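Local coordinates for protein polygalacturonase (Pectobacterium carotovorum subsp. carotovorum, PDB 1BHE) that hydrolyses the alpha-1,4 bonds between galacturonic acid units inside polygalacturonic acid, a secreted activity that helps macerate and soft-rot plant tissue, at residues S133-A138 and S196-T201; S217-A220 and D224-A227. All coordinates share one frame; numbering follows the deposited sequence.

Interaction 1: residues S133-A138 and S196-T201; sequences SWWELA and STARNT
The methyl group of Ala198 sits squarely over one face of the Trp135 indole, its CB 3.5 Å from the centroid of the five-membered ring and only 12° off the ring normal. This is a CH-pi contact, and alanine suits it because a bare methyl lets the backbone come close to a flat ring. Trp135 offers that ring with CG anti to its own carbonyl carbon (chi1 -65°). Two further van der Waals contacts widen the touch: Thr201 CG2 comes within 3.8 Å of Trp135 NE1 from an oblique direction, and Ala138 CB meets Arg199 CB at 4.0 Å. The indole N-H itself is spent on the carbonyl of Ser172.

Polar links between the segments pass through water. One water gives a hydrogen to Trp135 O and accepts from Arg199 N at 2.9 Å; a second donates to Arg199 O at 2.7 Å and, weakly, to Trp135 O.

Within the segments, hydrogen bonds fix the shapes. Ser133 and Glu136 form a capping box: Ser133 N donates to Glu136 OE1 (2.8 Å), while Glu136 N donates to Ser133 OG, where the chain turns into helix 136-144. In the loop, Thr201 OG1 lies between its backbone N and carbonyl carbon (chi1 48°) and reaches Ala198 O at 2.7 Å.

The Arg199 side chain leads away from the helix to form a salt bridge with Asp223, the predicted proton donor. The contact thus packs a helical excursion against a loop between two beta-helix strands, beside the probable active site of this family 28 glycosidase, where the side chain of Arg199 also lies about 4 Å from that of His251, the other inferred catalytic residue.

Interaction 2: residues S217-A220 and D224-A227; sequences SNIA and DNVA
The side chains of Ile219 and Asn225 run alongside one another, heading opposite ways, where the chain of this right-handed parallel beta-helix turns from strand 218-220 toward strand 226-230. Ile219 CG2, anti to the backbone N, lies 3.8 Å from Asn225 CB, and its CD1 extends along the same neighbour to within 3.8 Å of Asn225 O. At the far end of the isoleucine, Val226 crosses at about a right angle, with its CG2 4.1 Å from Ile219 CD1. Branched aliphatic residues suit this buried corner, where Phe247 of strand 245-247 touches Ile219, Asn225 and Val226.

Asparagine fits the turn because its amide can both give and accept hydrogen bonds in a buried place. CG is anti to the carbonyl carbon (chi1 -57°), which carries the amide toward the strand. Asn225 OD1 accepts from Gly252 N, and ND2 donates to Thr249 O as well as to Ile219, so three hydrogen bonds to backbone groups fix the rotation of the amide. The bond to the strand is bent: Asn225 ND2 stands 3.0 Å from Ile219 O, which lies in the amide plane, but the nitrogen stands above the carbonyl plane of Ile219, 53° out of it, and so does not lie on a lone pair of the oxygen.

Overall arrangement
Interaction 2 is wholly buried in the body of the beta-helix, whereas interaction 1 is only partly buried and lies farther from the chain centre, where the helical excursion meets a loop. Their centres are about 16 Å apart and their nearest atoms about 4 Å apart, without touching. Chemistry follows place: in 217-220 with 224-227 aliphatic packing is joined by a direct amide-to-backbone bond, while in 133-138 with 196-201 an aromatic face takes a methyl and waters bridge the backbones. The turn between 217-220 and 224-227 connects the two, because it carries Thr221 and Asp223, which bond to residues of 199-201, and Gly222, which does so weakly.

Interaction 1: residues S133-A138 and S196-T201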
# COMPACT_ATOMS: atom_id res chain seq x y z
N SER A 133 -18.53 10.59 -6.45
CA SER A 133 -17.71 9.40 -6.54
C SER A 133 -16.99 9.19 -5.21
O SER A 133 -17.02 10.08 -4.36
CB SER A 133 -16.64 9.57 -7.62
OG SER A 133 -15.69 10.55 -7.24
N TRP A 134 -16.30 8.06 -5.06
CA TRP A 134 -15.55 7.82 -3.83
C TRP A 134 -14.46 8.88 -3.63
O TRP A 134 -14.26 9.36 -2.51
CB TRP A 134 -14.88 6.46 -3.85
CG TRP A 134 -15.69 5.22 -3.93
CD1 TRP A 134 -15.66 4.31 -4.96
CD2 TRP A 134 -16.59 4.68 -2.96
NE1 TRP A 134 -16.50 3.26 -4.69
CE2 TRP A 134 -17.09 3.47 -3.47
CE3 TRP A 134 -17.05 5.12 -1.71
CZ2 TRP A 134 -18.01 2.68 -2.78
CZ3 TRP A 134 -17.96 4.34 -1.03
CH2 TRP A 134 -18.43 3.13 -1.56
N TRP A 135 -13.73 9.23 -4.69
CA TRP A 135 -12.65 10.21 -4.52
C TRP A 135 -13.16 11.61 -4.21
O TRP A 135 -12.48 12.37 -3.50
CB TRP A 135 -11.72 10.22 -5.73
CG TRP A 135 -10.97 8.93 -5.92
CD1 TRP A 135 -10.56 8.04 -4.96
CD2 TRP A 135 -10.51 8.42 -7.17
NE1 TRP A 135 -9.90 6.99 -5.55
CE2 TRP A 135 -9.86 7.20 -6.91
CE3 TRP A 135 -10.62 8.86 -8.50
CZ2 TRP A 135 -9.30 6.42 -7.92
CZ3 TRP A 135 -10.07 8.08 -9.50
CH2 TRP A 135 -9.42 6.87 -9.21
N GLU A 136 -14.35 11.97 -4.67
CA GLU A 136 -14.93 13.28 -4.38
C GLU A 136 -15.22 13.50 -2.91
O GLU A 136 -15.33 14.64 -2.46
CB GLU A 136 -16.20 13.48 -5.22
CG GLU A 136 -15.87 13.95 -6.62
CD GLU A 136 -17.02 13.94 -7.60
OE1 GLU A 136 -18.00 13.19 -7.41
OE2 GLU A 136 -16.93 14.68 -8.60
N LEU A 137 -15.33 12.44 -2.10
CA LEU A 137 -15.53 12.56 -0.67
C LEU A 137 -14.31 13.08 0.09
O LEU A 137 -14.45 13.58 1.21
CB LEU A 137 -15.95 11.21 -0.08
CG LEU A 137 -17.26 10.60 -0.58
CD1 LEU A 137 -17.29 9.10 -0.32
CD2 LEU A 137 -18.47 11.26 0.06
N ALA A 138 -13.10 12.97 -0.45
CA ALA A 138 -11.89 13.43 0.21
C ALA A 138 -11.85 14.94 0.38
O ALA A 138 -11.56 15.43 1.48
CB ALA A 138 -10.65 12.98 -0.56
N SER A 196 -2.84 10.53 -9.81
CA SER A 196 -2.04 11.25 -8.84
C SER A 196 -2.81 12.23 -7.97
O SER A 196 -2.35 12.61 -6.89
CB SER A 196 -0.93 12.01 -9.59
OG SER A 196 -1.52 13.10 -10.29
N THR A 197 -3.99 12.64 -8.39
CA THR A 197 -4.83 13.57 -7.65
C THR A 197 -5.80 12.89 -6.69
O THR A 197 -6.47 13.58 -5.92
CB THR A 197 -5.66 14.42 -8.65
OG1 THR A 197 -6.26 13.50 -9.57
CG2 THR A 197 -4.74 15.36 -9.41
N ALA A 198 -5.90 11.56 -6.74
CA ALA A 198 -6.81 10.84 -5.85
C ALA A 198 -6.20 10.66 -4.46
O ALA A 198 -5.21 9.94 -4.31
CB ALA A 198 -7.20 9.49 -6.44
N ARG A 199 -6.78 11.32 -3.47
CA ARG A 199 -6.25 11.26 -2.11
C ARG A 199 -6.64 9.94 -1.43
O ARG A 199 -7.63 9.30 -1.78
CB ARG A 199 -6.77 12.44 -1.28
CG ARG A 199 -6.25 13.79 -1.75
CD ARG A 199 -4.81 14.05 -1.32
NE ARG A 199 -3.82 13.31 -2.08
CZ ARG A 199 -3.37 13.60 -3.29
NH1 ARG A 199 -3.80 14.68 -3.93
NH2 ARG A 199 -2.47 12.84 -3.89
N ASN A 200 -5.83 9.55 -0.45
CA ASN A 200 -6.10 8.37 0.37
C ASN A 200 -5.96 7.06 -0.39
O ASN A 200 -6.73 6.13 -0.16
CB ASN A 200 -7.53 8.53 0.91
CG ASN A 200 -7.78 7.87 2.24
OD1 ASN A 200 -6.95 7.96 3.14
ND2 ASN A 200 -8.94 7.23 2.36
N THR A 201 -5.01 7.00 -1.32
CA THR A 201 -4.86 5.83 -2.18
C THR A 201 -3.50 5.15 -2.07
O THR A 201 -2.90 4.79 -3.09
CB THR A 201 -5.08 6.29 -3.64
OG1 THR A 201 -4.29 7.47 -3.85
CG2 THR A 201 -6.55 6.60 -3.90
O HOH W 1 -9.24 12.82 -3.87
O HOH W 2 -9.90 10.51 -2.56

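Interaction 2: residues S217-A220 and D224-A227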
# COMPACT_ATOMS: atom_id res chain seq x y z
N SER A 217 7.65 -4.79 -9.27
CA SER A 217 6.33 -4.18 -9.35
C SER A 217 6.41 -2.74 -9.82
O SER A 217 7.48 -2.12 -9.87
CB SER A 217 5.64 -4.31 -7.98
OG SER A 217 5.42 -5.68 -7.68
N ASN A 218 5.26 -2.21 -10.20
CA ASN A 218 5.15 -0.86 -10.75
C ASN A 218 4.01 -0.13 -10.05
O ASN A 218 2.86 -0.54 -10.18
CB ASN A 218 4.87 -0.99 -12.25
CG ASN A 218 5.09 0.33 -12.96
OD1 ASN A 218 4.49 1.32 -12.54
ND2 ASN A 218 5.96 0.34 -13.96
N ILE A 219 4.34 0.87 -9.23
CA ILE A 219 3.32 1.55 -8.45
C ILE A 219 3.21 3.04 -8.74
O ILE A 219 4.15 3.81 -8.50
CB ILE A 219 3.56 1.34 -6.94
CG1 ILE A 219 3.56 -0.16 -6.58
CG2 ILE A 219 2.50 2.05 -6.10
CD1 ILE A 219 3.99 -0.46 -5.16
N ALA A 220 2.05 3.46 -9.23
CA ALA A 220 1.78 4.87 -9.52
C ALA A 220 0.39 5.17 -8.95
O ALA A 220 -0.59 4.54 -9.35
CB ALA A 220 1.84 5.17 -11.00
N ASP A 224 0.91 7.52 -0.64
CA ASP A 224 2.14 6.73 -0.53
C ASP A 224 2.17 5.53 -1.46
O ASP A 224 1.23 4.75 -1.48
CB ASP A 224 2.35 6.26 0.91
CG ASP A 224 2.91 7.37 1.78
OD1 ASP A 224 3.82 8.09 1.31
OD2 ASP A 224 2.44 7.51 2.93
N ASN A 225 3.28 5.36 -2.17
CA ASN A 225 3.43 4.21 -3.06
C ASN A 225 3.47 2.96 -2.18
O ASN A 225 2.80 1.95 -2.44
CB ASN A 225 4.65 4.37 -3.95
CG ASN A 225 4.61 5.63 -4.78
OD1 ASN A 225 4.74 6.74 -4.25
ND2 ASN A 225 4.44 5.49 -6.09
N VAL A 226 4.26 3.03 -1.12
CA VAL A 226 4.39 2.02 -0.09
C VAL A 226 4.48 2.79 1.24
O VAL A 226 5.22 3.77 1.33
CB VAL A 226 5.61 1.10 -0.22
CG1 VAL A 226 5.86 0.29 1.06
CG2 VAL A 226 5.50 0.12 -1.37
N ALA A 227 3.73 2.37 2.25
CA ALA A 227 3.82 3.01 3.56
C ALA A 227 3.92 1.91 4.61
O ALA A 227 2.95 1.18 4.84
CB ALA A 227 2.66 3.94 3.85